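Local coordinates for protein ADP-ribosyltransferase (Staphylococcus aureus, PDB 1OJQ) that transfers ADP-ribose from NAD+ onto a target protein as a mono-ADP-ribosyltransferase, probably acting on Rho GTPases as other C3-like exoenzymes do, at residues Leu103-Gln108 with Glu116-Lys121; Asp90-Ile95 with Ser120-Leu125; Lys28-Ile33 with Lys170-Tyr175; Glu11-Gly16 with Gly177-Leu182. One frame throughout, in Å; residues are numbered along the deposited sequence. Where two conformers were deposited one is given.

Contact 1 of 4, residues Leu103-Gln108 with Glu116-Lys121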
loop_
_atom_site.group_PDB
_atom_site.type_symbol
_atom_site.label_atom_id
_atom_site.label_comp_id
_atom_site.label_asym_id
_atom_site.label_seq_id
_atom_site.Cartn_x
_atom_site.Cartn_y
_atom_site.Cartn_z
ATOM N N LEU A 103 8.598 12.628 16.808
ATOM C CA LEU A 103 8.095 13.007 15.490
ATOM C C LEU A 103 8.421 14.457 15.166
ATOM O O LEU A 103 8.771 14.795 14.027
ATOM C CB LEU A 103 6.577 12.821 15.452
ATOM C CG LEU A 103 5.928 12.866 14.070
ATOM C CD1 LEU A 103 6.595 11.865 13.138
ATOM C CD2 LEU A 103 4.434 12.586 14.184
ATOM N N HIS A 104 8.252 15.293 16.202
ATOM C CA HIS A 104 8.551 16.712 16.008
ATOM C C HIS A 104 10.009 16.906 15.607
ATOM O O HIS A 104 10.323 17.651 14.677
ATOM C CB HIS A 104 8.248 17.504 17.282
ATOM C CG HIS A 104 8.728 18.928 17.215
ATOM N ND1 HIS A 104 8.143 19.871 16.394
ATOM C CD2 HIS A 104 9.720 19.557 17.887
ATOM C CE1 HIS A 104 8.777 21.028 16.569
ATOM N NE2 HIS A 104 9.742 20.867 17.468
ATOM N N MET A 105 10.893 16.209 16.326
ATOM C CA MET A 105 12.324 16.310 16.007
ATOM C C MET A 105 12.646 15.657 14.663
ATOM O O MET A 105 13.521 16.138 13.943
ATOM C CB MET A 105 13.177 15.683 17.106
ATOM C CG MET A 105 13.032 16.424 18.441
ATOM S SD MET A 105 14.114 15.729 19.703
ATOM C CE MET A 105 13.331 14.153 20.050
ATOM N N LEU A 106 11.944 14.569 14.340
ATOM C CA LEU A 106 12.179 13.903 13.057
ATOM C C LEU A 106 11.970 14.862 11.888
ATOM O O LEU A 106 12.737 14.869 10.912
ATOM C CB LEU A 106 11.264 12.679 12.898
ATOM C CG LEU A 106 11.563 11.795 11.673
ATOM C CD1 LEU A 106 12.987 11.255 11.713
ATOM C CD2 LEU A 106 10.569 10.645 11.560
ATOM N N GLN A 107 10.911 15.672 11.973
ATOM C CA GLN A 107 10.558 16.507 10.815
ATOM C C GLN A 107 11.388 17.777 10.790
ATOM O O GLN A 107 11.263 18.519 9.819
ATOM C CB GLN A 107 9.066 16.829 10.771
ATOM C CG GLN A 107 8.467 17.575 11.928
ATOM C CD GLN A 107 8.571 19.085 11.902
ATOM O OE1 GLN A 107 8.952 19.687 12.915
ATOM N NE2 GLN A 107 8.248 19.729 10.786
ATOM N N GLN A 108 12.177 17.949 11.843
ATOM C CA GLN A 108 13.189 18.995 11.879
ATOM C C GLN A 108 14.428 18.414 11.201
ATOM O O GLN A 108 15.390 17.999 11.838
ATOM C CB GLN A 108 13.493 19.483 13.301
ATOM C CG GLN A 108 12.307 20.247 13.876
ATOM C CD GLN A 108 12.594 20.940 15.194
ATOM O OE1 GLN A 108 13.179 20.382 16.124
ATOM N NE2 GLN A 108 12.165 22.198 15.266
ATOM N N GLU A 116 19.692 10.313 11.861
ATOM C CA GLU A 116 19.940 8.865 11.881
ATOM C C GLU A 116 19.578 8.188 13.194
ATOM O O GLU A 116 19.124 7.041 13.227
ATOM C CB GLU A 116 21.422 8.592 11.574
ATOM N N ALA A 117 19.784 8.855 14.332
ATOM C CA ALA A 117 19.444 8.206 15.604
ATOM C C ALA A 117 17.938 7.987 15.729
ATOM O O ALA A 117 17.460 6.969 16.232
ATOM C CB ALA A 117 19.986 9.023 16.768
ATOM N N LEU A 118 17.148 8.958 15.270
ATOM C CA LEU A 118 15.696 8.783 15.342
ATOM C C LEU A 118 15.244 7.680 14.397
ATOM O O LEU A 118 14.323 6.942 14.721
ATOM C CB LEU A 118 14.986 10.102 15.038
ATOM C CG LEU A 118 15.022 11.147 16.163
ATOM C CD1 LEU A 118 14.584 12.501 15.613
ATOM C CD2 LEU A 118 14.157 10.741 17.337
ATOM N N VAL A 119 15.897 7.562 13.226
ATOM C CA VAL A 119 15.493 6.476 12.308
ATOM C C VAL A 119 15.905 5.142 12.921
ATOM O O VAL A 119 15.211 4.139 12.778
ATOM C CB VAL A 119 16.096 6.638 10.906
ATOM C CG1 VAL A 119 15.704 5.492 9.983
ATOM C CG2 VAL A 119 15.656 7.969 10.323
ATOM N N SER A 120 17.044 5.164 13.619
ATOM C CA SER A 120 17.455 3.966 14.347
ATOM C C SER A 120 16.435 3.601 15.404
ATOM O O SER A 120 16.100 2.429 15.625
ATOM C CB SER A 120 18.837 4.179 14.966
ATOM O OG SER A 120 19.807 3.996 13.944
ATOM N N LYS A 121 15.898 4.613 16.088
ATOM C CA LYS A 121 14.842 4.344 17.067
ATOM C C LYS A 121 13.636 3.694 16.407
ATOM O O LYS A 121 13.019 2.736 16.897
ATOM C CB LYS A 121 14.430 5.661 17.756
ATOM C CG LYS A 121 13.410 5.471 18.863
ATOM C CD LYS A 121 13.233 6.708 19.735
ATOM C CE LYS A 121 12.394 6.372 20.960
ATOM N NZ LYS A 121 12.118 7.566 21.799
#
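Leu118 reaches from helix 116-126 onto the last turn of helix 100-106, where Met105 and Leu106 receive it. The apolar contacts come first. Leu118 CD1 is 3.8 Å from Met105 CB, while Leu118 CB is 4.0 Å from Leu106 CD1, so the near and far parts of the same side chain serve different neighbours. Leu106 and Leu118 run past each other in opposite directions, each lying alongside the other. With its CG trans to the backbone N (chi1 -172°), Leu106 can bring CD1 to the facing helix although its CB does not aim there. The same methyl group reaches Val119 CG2 at 4.5 Å, a marginal approach.

A second kind of contact is methyl against backbone. Leu118 CD1 lies 3.6 Å from Leu106 N and 3.8 Å from Leu106 CA, so the branch end rests on the main chain of the opposite helix. The nearest CA atoms, those of Leu106 and Leu118, are 6.6 Å apart.

One polar tie lies beside these contacts: Lys121 NZ forms a salt bridge with OD2 of Asp102, a residue about one turn before Leu106 on helix 100-106. Leu106 also packs on Leu92 and Tyr114, and Val119 on Val194 and Leu196 of strand 187-196.

Between residues 103-108 and 116-121 themselves the grip is therefore apolar: its fit rests on the shapes of methyl groups and a backbone turn, from the buried Leu106 to the exposed Met105.

Contact 2 of 4, residues Asp90-Ile95 with Ser120-Leu125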
loop_
_atom_site.group_PDB
_atom_site.type_symbol
_atom_site.label_atom_id
_atom_site.label_comp_id
_atom_site.label_asym_id
_atom_site.label_seq_id
_atom_site.Cartn_x
_atom_site.Cartn_y
_atom_site.Cartn_z
ATOM N N ASP A 90 2.790 11.460 9.385
ATOM C CA ASP A 90 1.753 11.162 10.377
ATOM C C ASP A 90 1.408 9.684 10.377
ATOM O O ASP A 90 0.743 9.181 11.279
ATOM C CB ASP A 90 0.482 11.982 10.160
ATOM C CG ASP A 90 -0.110 11.817 8.781
ATOM O OD1 ASP A 90 0.077 10.753 8.159
ATOM O OD2 ASP A 90 -0.771 12.770 8.308
ATOM N N TYR A 91 1.879 8.954 9.369
ATOM C CA TYR A 91 1.838 7.492 9.435
ATOM C C TYR A 91 2.494 7.006 10.727
ATOM O O TYR A 91 2.085 5.943 11.221
ATOM C CB TYR A 91 2.533 6.903 8.212
ATOM C CG TYR A 91 2.860 5.426 8.278
ATOM C CD1 TYR A 91 1.885 4.479 8.018
ATOM C CD2 TYR A 91 4.147 5.010 8.592
ATOM C CE1 TYR A 91 2.229 3.142 8.089
ATOM C CE2 TYR A 91 4.501 3.678 8.665
ATOM C CZ TYR A 91 3.510 2.756 8.406
ATOM O OH TYR A 91 3.814 1.407 8.461
ATOM N N LEU A 92 3.478 7.721 11.262
ATOM C CA LEU A 92 4.205 7.251 12.452
ATOM C C LEU A 92 3.538 7.645 13.751
ATOM O O LEU A 92 4.041 7.391 14.852
ATOM C CB LEU A 92 5.629 7.813 12.440
ATOM C CG LEU A 92 6.455 7.467 11.196
ATOM C CD1 LEU A 92 7.775 8.220 11.233
ATOM C CD2 LEU A 92 6.659 5.962 11.059
ATOM N N SER A 93 2.376 8.285 13.676
ATOM C CA SER A 93 1.827 8.875 14.900
ATOM C C SER A 93 1.215 7.801 15.782
ATOM O O SER A 93 0.866 8.020 16.939
ATOM C CB SER A 93 0.812 9.973 14.547
ATOM O OG SER A 93 -0.453 9.381 14.282
ATOM N N SER A 94 1.092 6.581 15.252
ATOM C CA SER A 94 0.585 5.547 16.164
ATOM C C SER A 94 1.604 4.453 16.435
ATOM O O SER A 94 1.259 3.350 16.864
ATOM C CB SER A 94 -0.700 4.937 15.589
ATOM N N ILE A 95 2.885 4.708 16.199
ATOM C CA ILE A 95 3.906 3.717 16.509
ATOM C C ILE A 95 4.257 3.727 17.986
ATOM O O ILE A 95 4.791 4.726 18.486
ATOM C CB ILE A 95 5.203 3.988 15.724
ATOM C CG1 ILE A 95 5.042 4.028 14.209
ATOM C CG2 ILE A 95 6.251 2.975 16.162
ATOM C CD1 ILE A 95 4.411 2.787 13.613
ATOM N N SER A 120 17.044 5.164 13.619
ATOM C CA SER A 120 17.455 3.966 14.347
ATOM C C SER A 120 16.435 3.601 15.404
ATOM O O SER A 120 16.100 2.429 15.625
ATOM C CB SER A 120 18.837 4.179 14.966
ATOM O OG SER A 120 19.807 3.996 13.944
ATOM N N LYS A 121 15.898 4.613 16.088
ATOM C CA LYS A 121 14.842 4.344 17.067
ATOM C C LYS A 121 13.636 3.694 16.407
ATOM O O LYS A 121 13.019 2.736 16.897
ATOM C CB LYS A 121 14.430 5.661 17.756
ATOM C CG LYS A 121 13.410 5.471 18.863
ATOM C CD LYS A 121 13.233 6.708 19.735
ATOM C CE LYS A 121 12.394 6.372 20.960
ATOM N NZ LYS A 121 12.118 7.566 21.799
ATOM N N LEU A 122 13.254 4.231 15.242
ATOM C CA LEU A 122 12.103 3.700 14.509
ATOM C C LEU A 122 12.318 2.220 14.188
ATOM O O LEU A 122 11.432 1.385 14.365
ATOM C CB LEU A 122 11.864 4.482 13.220
ATOM C CG LEU A 122 10.978 5.727 13.264
ATOM C CD1 LEU A 122 10.974 6.383 11.885
ATOM C CD2 LEU A 122 9.548 5.416 13.699
ATOM N N ASN A 123 13.507 1.887 13.704
ATOM C CA ASN A 123 13.822 0.497 13.395
ATOM C C ASN A 123 13.670 -0.371 14.630
ATOM O O ASN A 123 13.148 -1.473 14.689
ATOM C CB ASN A 123 15.257 0.397 12.864
ATOM C CG ASN A 123 15.603 -1.060 12.594
ATOM O OD1 ASN A 123 15.201 -1.561 11.535
ATOM N ND2 ASN A 123 16.292 -1.733 13.498
ATOM N N ASN A 124 14.185 0.177 15.741
ATOM C CA ASN A 124 14.111 -0.578 16.989
ATOM C C ASN A 124 12.661 -0.771 17.416
ATOM O O ASN A 124 12.323 -1.828 17.958
ATOM C CB ASN A 124 14.915 0.113 18.099
ATOM C CG ASN A 124 14.596 -0.532 19.442
ATOM O OD1 ASN A 124 13.689 -0.096 20.148
ATOM N ND2 ASN A 124 15.353 -1.579 19.743
ATOM N N LEU A 125 11.781 0.186 17.168
ATOM C CA LEU A 125 10.372 0.129 17.534
ATOM C C LEU A 125 9.471 -0.545 16.495
ATOM O O LEU A 125 8.349 -0.953 16.842
ATOM C CB LEU A 125 9.834 1.550 17.779
ATOM C CG LEU A 125 10.527 2.281 18.938
ATOM C CD1 LEU A 125 9.990 3.704 19.030
ATOM C CD2 LEU A 125 10.353 1.498 20.233
#
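Leu92 and Leu122 meet through their branch ends, and this is the tight part of the contact. Leu92 CD1 is 3.7 Å from Leu122 CD1, and Leu92 CD2 is 4.0 Å from Leu122 CD2, so both methyl groups of each residue take part. The two side chains cross at about a right angle. The CB of Leu92 is directed toward the helix, whereas that of Leu122 is not directed at the loop, and only the end of Leu122 closes the distance.

Ile95 and Leu125 pack more loosely. Ile95 CG2 approaches Leu125 CB at 4.2 Å, so a branch end touches the root of the opposite side chain. Chi1 of -57° sets this CG2 opposite the backbone N, on the side facing the helix. Leu125 is partly exposed, and nearby Asn124 is on the solvent side.

Ile95 N bonds to Leu92 O at 3.2 Å, closing a short turn between the two loop residues that make the contact. That loop follows strand 81-87 and includes Asp90, an NAD(+)-binding residue. Leu92 leans on Ile152 of strand 152-158, Leu122 on Val194 of strand 187-196, and Phe98 touches Leu122 and Leu125, so loop and helix pack on each other while each also leans on the five-stranded sheet.

Contact 3 of 4, residues Lys28-Ile33 with Lys170-Tyr175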
loop_
_atom_site.group_PDB
_atom_site.type_symbol
_atom_site.label_atom_id
_atom_site.label_comp_id
_atom_site.label_asym_id
_atom_site.label_seq_id
_atom_site.Cartn_x
_atom_site.Cartn_y
_atom_site.Cartn_z
ATOM N N LYS A 28 -19.131 -4.511 -13.555
ATOM C CA LYS A 28 -19.224 -4.136 -12.142
ATOM C C LYS A 28 -17.861 -4.043 -11.466
ATOM O O LYS A 28 -17.658 -3.160 -10.629
ATOM C CB LYS A 28 -20.086 -5.181 -11.413
ATOM C CG LYS A 28 -21.448 -4.634 -10.999
ATOM C CD LYS A 28 -21.378 -4.191 -9.535
ATOM C CE LYS A 28 -22.587 -3.339 -9.188
ATOM N NZ LYS A 28 -22.290 -2.379 -8.097
ATOM N N ASP A 29 -16.964 -4.956 -11.833
ATOM C CA ASP A 29 -15.588 -4.936 -11.353
ATOM C C ASP A 29 -14.964 -3.583 -11.674
ATOM O O ASP A 29 -14.336 -2.902 -10.867
ATOM C CB ASP A 29 -14.758 -6.041 -11.992
ATOM C CG ASP A 29 -15.058 -7.436 -11.492
ATOM O OD1 ASP A 29 -15.325 -7.587 -10.287
ATOM O OD2 ASP A 29 -15.017 -8.384 -12.309
ATOM N N LYS A 30 -15.150 -3.176 -12.930
ATOM C CA LYS A 30 -14.531 -1.906 -13.343
ATOM C C LYS A 30 -15.043 -0.723 -12.544
ATOM O O LYS A 30 -14.277 0.137 -12.112
ATOM C CB LYS A 30 -14.826 -1.704 -14.834
ATOM C CG LYS A 30 -14.108 -2.739 -15.696
ATOM C CD LYS A 30 -14.059 -2.195 -17.118
ATOM C CE LYS A 30 -14.903 -3.048 -18.048
ATOM N NZ LYS A 30 -14.947 -2.417 -19.407
ATOM N N MET A 31 -16.360 -0.704 -12.341
ATOM C CA MET A 31 -17.022 0.366 -11.615
ATOM C C MET A 31 -16.565 0.431 -10.164
ATOM O O MET A 31 -16.353 1.511 -9.603
ATOM C CB MET A 31 -18.535 0.159 -11.649
ATOM C CG MET A 31 -19.392 1.089 -10.821
ATOM S SD MET A 31 -21.090 0.432 -10.723
ATOM C CE MET A 31 -21.307 0.323 -8.950
ATOM N N ALA A 32 -16.450 -0.742 -9.546
ATOM C CA ALA A 32 -16.023 -0.795 -8.157
ATOM C C ALA A 32 -14.617 -0.248 -7.997
ATOM O O ALA A 32 -14.381 0.535 -7.082
ATOM C CB ALA A 32 -16.003 -2.233 -7.644
ATOM N N ILE A 33 -13.703 -0.716 -8.857
ATOM C CA ILE A 33 -12.329 -0.225 -8.690
ATOM C C ILE A 33 -12.293 1.273 -8.958
ATOM O O ILE A 33 -11.682 2.036 -8.200
ATOM C CB ILE A 33 -11.354 -0.949 -9.632
ATOM C CG1 ILE A 33 -11.251 -2.451 -9.329
ATOM C CG2 ILE A 33 -9.979 -0.295 -9.648
ATOM C CD1 ILE A 33 -10.660 -3.223 -10.505
ATOM N N LYS A 170 -7.147 2.938 -17.948
ATOM C CA LYS A 170 -7.848 4.210 -17.845
ATOM C C LYS A 170 -9.299 4.051 -17.446
ATOM O O LYS A 170 -9.857 5.032 -16.953
ATOM C CB LYS A 170 -7.765 4.985 -19.166
ATOM C CG LYS A 170 -6.347 5.285 -19.616
ATOM C CD LYS A 170 -5.944 6.726 -19.378
ATOM C CE LYS A 170 -4.430 6.865 -19.268
ATOM N NZ LYS A 170 -3.969 8.196 -19.749
ATOM N N GLU A 171 -9.873 2.867 -17.627
ATOM C CA GLU A 171 -11.253 2.678 -17.202
ATOM C C GLU A 171 -11.377 2.187 -15.767
ATOM O O GLU A 171 -12.496 2.071 -15.232
ATOM C CB GLU A 171 -11.929 1.713 -18.180
ATOM C CG GLU A 171 -11.650 0.254 -17.866
ATOM C CD GLU A 171 -10.296 -0.210 -18.372
ATOM O OE1 GLU A 171 -10.065 -1.441 -18.357
ATOM O OE2 GLU A 171 -9.456 0.616 -18.782
ATOM N N LEU A 172 -10.256 1.874 -15.114
ATOM C CA LEU A 172 -10.225 1.338 -13.768
ATOM C C LEU A 172 -9.830 2.389 -12.717
ATOM O O LEU A 172 -10.227 2.216 -11.563
ATOM C CB LEU A 172 -9.227 0.177 -13.629
ATOM C CG LEU A 172 -9.448 -1.037 -14.533
ATOM C CD1 LEU A 172 -8.399 -2.108 -14.241
ATOM C CD2 LEU A 172 -10.861 -1.578 -14.371
ATOM N N THR A 173 -9.046 3.409 -13.086
ATOM C CA THR A 173 -8.588 4.356 -12.049
ATOM C C THR A 173 -8.779 5.817 -12.429
ATOM O O THR A 173 -8.555 6.193 -13.577
ATOM C CB THR A 173 -7.102 4.114 -11.693
ATOM O OG1 THR A 173 -6.720 5.044 -10.666
ATOM C CG2 THR A 173 -6.176 4.350 -12.866
ATOM N N ALA A 174 -9.199 6.625 -11.453
ATOM C CA ALA A 174 -9.341 8.064 -11.620
ATOM C C ALA A 174 -7.973 8.745 -11.602
ATOM O O ALA A 174 -7.859 9.949 -11.880
ATOM C CB ALA A 174 -10.254 8.639 -10.541
ATOM N N TYR A 175 -6.947 7.954 -11.281
ATOM C CA TYR A 175 -5.584 8.460 -11.147
ATOM C C TYR A 175 -4.569 7.640 -11.934
ATOM O O TYR A 175 -3.723 6.987 -11.314
ATOM C CB TYR A 175 -5.184 8.450 -9.657
ATOM C CG TYR A 175 -5.962 9.508 -8.901
ATOM C CD1 TYR A 175 -7.241 9.231 -8.422
ATOM C CD2 TYR A 175 -5.418 10.766 -8.686
ATOM C CE1 TYR A 175 -7.982 10.175 -7.735
ATOM C CE2 TYR A 175 -6.155 11.721 -8.000
ATOM C CZ TYR A 175 -7.415 11.421 -7.533
ATOM O OH TYR A 175 -8.138 12.369 -6.854
#
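The flat groups facing helix 27-38 are the Leu172 carbonyl and the Glu171 carboxylate. Ile33 CG2 comes to 3.2 Å from Leu172 O, a tight approach, with a C=O...CG2 angle near 130°; the methyl carbon is displaced well off the carbonyl plane, so it meets the oxygen from a tilted direction. No polar atom of residues 28-33 reaches the Glu171 carboxylate. Its OE2 is hydrogen-bonded with Ser169 OG, and Lys30 NZ stays 5.1 Å from Glu171 OE1, too far for a salt bridge though the charges may still attract weakly.

The aliphatic parts do the rest. Lys30 CD lies 3.5 Å from Glu171 CG, methylene against methylene. Glu171 presents this carbon because its CG sits between the backbone N and the carbonyl carbon (chi1 83°). Nearer the backbone, Lys30 CG is 3.7 Å from Leu172 CD2, a methyl that also lies 3.8 Å from Lys30 CA.

Segment 170-175 belongs to the loop between strands 165-166 and 180-183, the place of the turn-turn (ARTT) motif of ADP-ribosylating toxins, which in C3-like enzymes probably takes part in recognising the target protein. Within it Thr173 OG1 accepts from Tyr175 N at 3.0 Å, an ST turn that leads to the exposed tyrosine.

Ile33 CG2 also touches Leu172 CB, at 4.1 Å. Tyr25 lies against both Ile33 and Leu172, while Ala174 N hydrogen-bonds to OG1 of Thr37, an NAD(+)-binding residue further along helix 27-38.

Contact 4 of 4, residues Glu11-Gly16 with Gly177-Leu182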
loop_
_atom_site.group_PDB
_atom_site.type_symbol
_atom_site.label_atom_id
_atom_site.label_comp_id
_atom_site.label_asym_id
_atom_site.label_seq_id
_atom_site.Cartn_x
_atom_site.Cartn_y
_atom_site.Cartn_z
ATOM N N GLU A 11 7.920 -1.812 -18.288
ATOM C CA GLU A 11 7.882 -3.180 -17.788
ATOM C C GLU A 11 6.863 -3.396 -16.687
ATOM O O GLU A 11 6.251 -4.472 -16.607
ATOM C CB GLU A 11 9.267 -3.620 -17.249
ATOM C CG GLU A 11 10.344 -3.667 -18.326
ATOM C CD GLU A 11 10.182 -4.818 -19.300
ATOM O OE1 GLU A 11 10.926 -4.845 -20.317
ATOM O OE2 GLU A 11 9.353 -5.720 -19.112
ATOM N N ALA A 12 6.665 -2.425 -15.802
ATOM C CA ALA A 12 5.610 -2.594 -14.799
ATOM C C ALA A 12 4.237 -2.737 -15.457
ATOM O O ALA A 12 3.445 -3.580 -15.046
ATOM C CB ALA A 12 5.633 -1.432 -13.816
ATOM N N THR A 13 3.948 -1.909 -16.478
ATOM C CA THR A 13 2.681 -2.006 -17.198
ATOM C C THR A 13 2.508 -3.376 -17.824
ATOM O O THR A 13 1.434 -3.988 -17.786
ATOM C CB THR A 13 2.581 -0.922 -18.296
ATOM O OG1 THR A 13 2.335 0.353 -17.676
ATOM C CG2 THR A 13 1.409 -1.202 -19.224
ATOM N N LYS A 14 3.570 -3.903 -18.430
ATOM C CA LYS A 14 3.472 -5.221 -19.074
ATOM C C LYS A 14 3.099 -6.289 -18.063
ATOM O O LYS A 14 2.213 -7.139 -18.219
ATOM C CB LYS A 14 4.823 -5.512 -19.745
ATOM C CG LYS A 14 4.860 -6.828 -20.510
ATOM C CD LYS A 14 6.223 -6.975 -21.179
ATOM C CE LYS A 14 6.479 -8.430 -21.555
ATOM N NZ LYS A 14 7.956 -8.649 -21.670
ATOM N N TRP A 15 3.817 -6.263 -16.934
ATOM C CA TRP A 15 3.578 -7.231 -15.856
ATOM C C TRP A 15 2.179 -7.038 -15.291
ATOM O O TRP A 15 1.418 -7.996 -15.183
ATOM C CB TRP A 15 4.619 -7.104 -14.749
ATOM C CG TRP A 15 4.598 -8.127 -13.654
ATOM C CD1 TRP A 15 5.238 -9.335 -13.645
ATOM C CD2 TRP A 15 3.912 -8.048 -12.397
ATOM N NE1 TRP A 15 4.996 -10.018 -12.475
ATOM C CE2 TRP A 15 4.180 -9.236 -11.691
ATOM C CE3 TRP A 15 3.094 -7.078 -11.810
ATOM C CZ2 TRP A 15 3.658 -9.475 -10.423
ATOM C CZ3 TRP A 15 2.566 -7.295 -10.558
ATOM C CH2 TRP A 15 2.863 -8.493 -9.893
ATOM N N GLY A 16 1.855 -5.790 -14.943
ATOM C CA GLY A 16 0.526 -5.521 -14.426
ATOM C C GLY A 16 -0.599 -5.944 -15.349
ATOM O O GLY A 16 -1.587 -6.502 -14.836
ATOM N N GLY A 177 -1.482 6.252 -14.211
ATOM C CA GLY A 177 -0.063 6.521 -14.229
ATOM C C GLY A 177 0.626 6.227 -12.919
ATOM O O GLY A 177 1.852 6.275 -12.872
ATOM N N GLN A 178 -0.142 5.900 -11.878
ATOM C CA GLN A 178 0.443 5.574 -10.589
ATOM C C GLN A 178 0.922 4.129 -10.491
ATOM O O GLN A 178 1.473 3.773 -9.441
ATOM C CB GLN A 178 -0.574 5.832 -9.457
ATOM C CG GLN A 178 -0.992 7.290 -9.324
ATOM C CD GLN A 178 -1.992 7.434 -8.185
ATOM O OE1 GLN A 178 -2.532 6.409 -7.741
ATOM N NE2 GLN A 178 -2.214 8.656 -7.731
ATOM N N GLN A 179 0.705 3.326 -11.538
ATOM C CA GLN A 179 1.091 1.915 -11.473
ATOM C C GLN A 179 0.470 1.243 -10.255
ATOM O O GLN A 179 1.121 0.451 -9.578
ATOM C CB GLN A 179 2.625 1.807 -11.452
ATOM C CG GLN A 179 3.241 2.239 -12.783
ATOM C CD GLN A 179 2.928 1.302 -13.935
ATOM O OE1 GLN A 179 3.106 1.721 -15.095
ATOM N NE2 GLN A 179 2.505 0.076 -13.716
ATOM N N GLU A 180 -0.787 1.563 -9.964
ATOM C CA GLU A 180 -1.391 1.129 -8.713
ATOM C C GLU A 180 -1.717 -0.353 -8.670
ATOM O O GLU A 180 -2.265 -0.958 -9.574
ATOM C CB GLU A 180 -2.672 1.944 -8.413
ATOM C CG GLU A 180 -3.234 1.547 -7.028
ATOM C CD GLU A 180 -4.293 2.491 -6.504
ATOM O OE1 GLU A 180 -4.540 3.557 -7.114
ATOM O OE2 GLU A 180 -4.896 2.162 -5.447
ATOM N N VAL A 181 -1.368 -0.948 -7.526
ATOM C CA VAL A 181 -1.791 -2.303 -7.169
ATOM C C VAL A 181 -2.691 -2.192 -5.945
ATOM O O VAL A 181 -2.258 -1.566 -4.962
ATOM C CB VAL A 181 -0.587 -3.216 -6.882
ATOM C CG1 VAL A 181 -0.998 -4.533 -6.260
ATOM C CG2 VAL A 181 0.169 -3.412 -8.199
ATOM N N LEU A 182 -3.893 -2.730 -5.989
ATOM C CA LEU A 182 -4.821 -2.662 -4.856
ATOM C C LEU A 182 -4.779 -3.968 -4.081
ATOM O O LEU A 182 -4.994 -5.014 -4.694
ATOM C CB LEU A 182 -6.212 -2.345 -5.411
ATOM C CG LEU A 182 -7.268 -1.926 -4.391
ATOM C CD1 LEU A 182 -6.832 -0.663 -3.657
ATOM C CD2 LEU A 182 -8.611 -1.767 -5.090
#
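The end of the turn-turn loop, where it enters strand 180-183, meets the N-terminal helix 9-23 through Gln179, the middle residue of the Gln-x-Glu signature of C3-like enzymes. Its amide receives two kinds of contact. The Ala12 methyl meets the amide at its nitrogen end, with Ala12 CB 3.5 Å from Gln179 NE2 and 3.8 Å from Gln179 CD. At the oxygen end, Thr13 OG1 is 3.0 Å from Gln179 OE1, with a C=O...OG1 angle of about 127°. The pair is placed for a hydrogen bond, but Leu9 O, one turn back, competes weakly for the same proton, so the choice is not settled.

A bend at chi2 (-68°) turns the amide of Gln179 so that its two ends meet neighbouring residues of one helical turn. The Thr13 and Gln179 side chains cross at about a right angle. Gln179 itself has a positive backbone phi (54°), marking the turn just before the strand. Asp168 bonds to the backbone N of both Gly177 and Gln179, bracing the turn from within the loop.

Glu180, next in sequence, binds NAD(+), and its OE2 makes a weak hydrogen bond to Ser138 OG. Gln179 thus turns to residues 11-16 while Glu180 makes no contact with them, at the Gln-x-Glu end of the ARTT motif formed by Gln178, Gln179 and Glu180.

In the fold
From the N terminus, helix 9-23 supplies the first half of contact 4 and helix 27-38 that of contact 3. The chain then passes through strand 81-87 to segments 90-95 and 103-108, and helix 116-126 closes contact 1 and then contact 2, which share Ser120 and Lys121. Those two touch, through Leu106, Leu92 and Leu122. Much later the loop before strand 180-183 closes contact 3 and its end closes contact 4, so contact 3 nests inside contact 4 and the short-range pair inside both. Across the chain's centre, contacts 1 and 2 join the loop after strand 81-87 and helix 100-106 to helix 116-126; contacts 3 and 4 join the N-terminal helices to the loop entering strand 180-183.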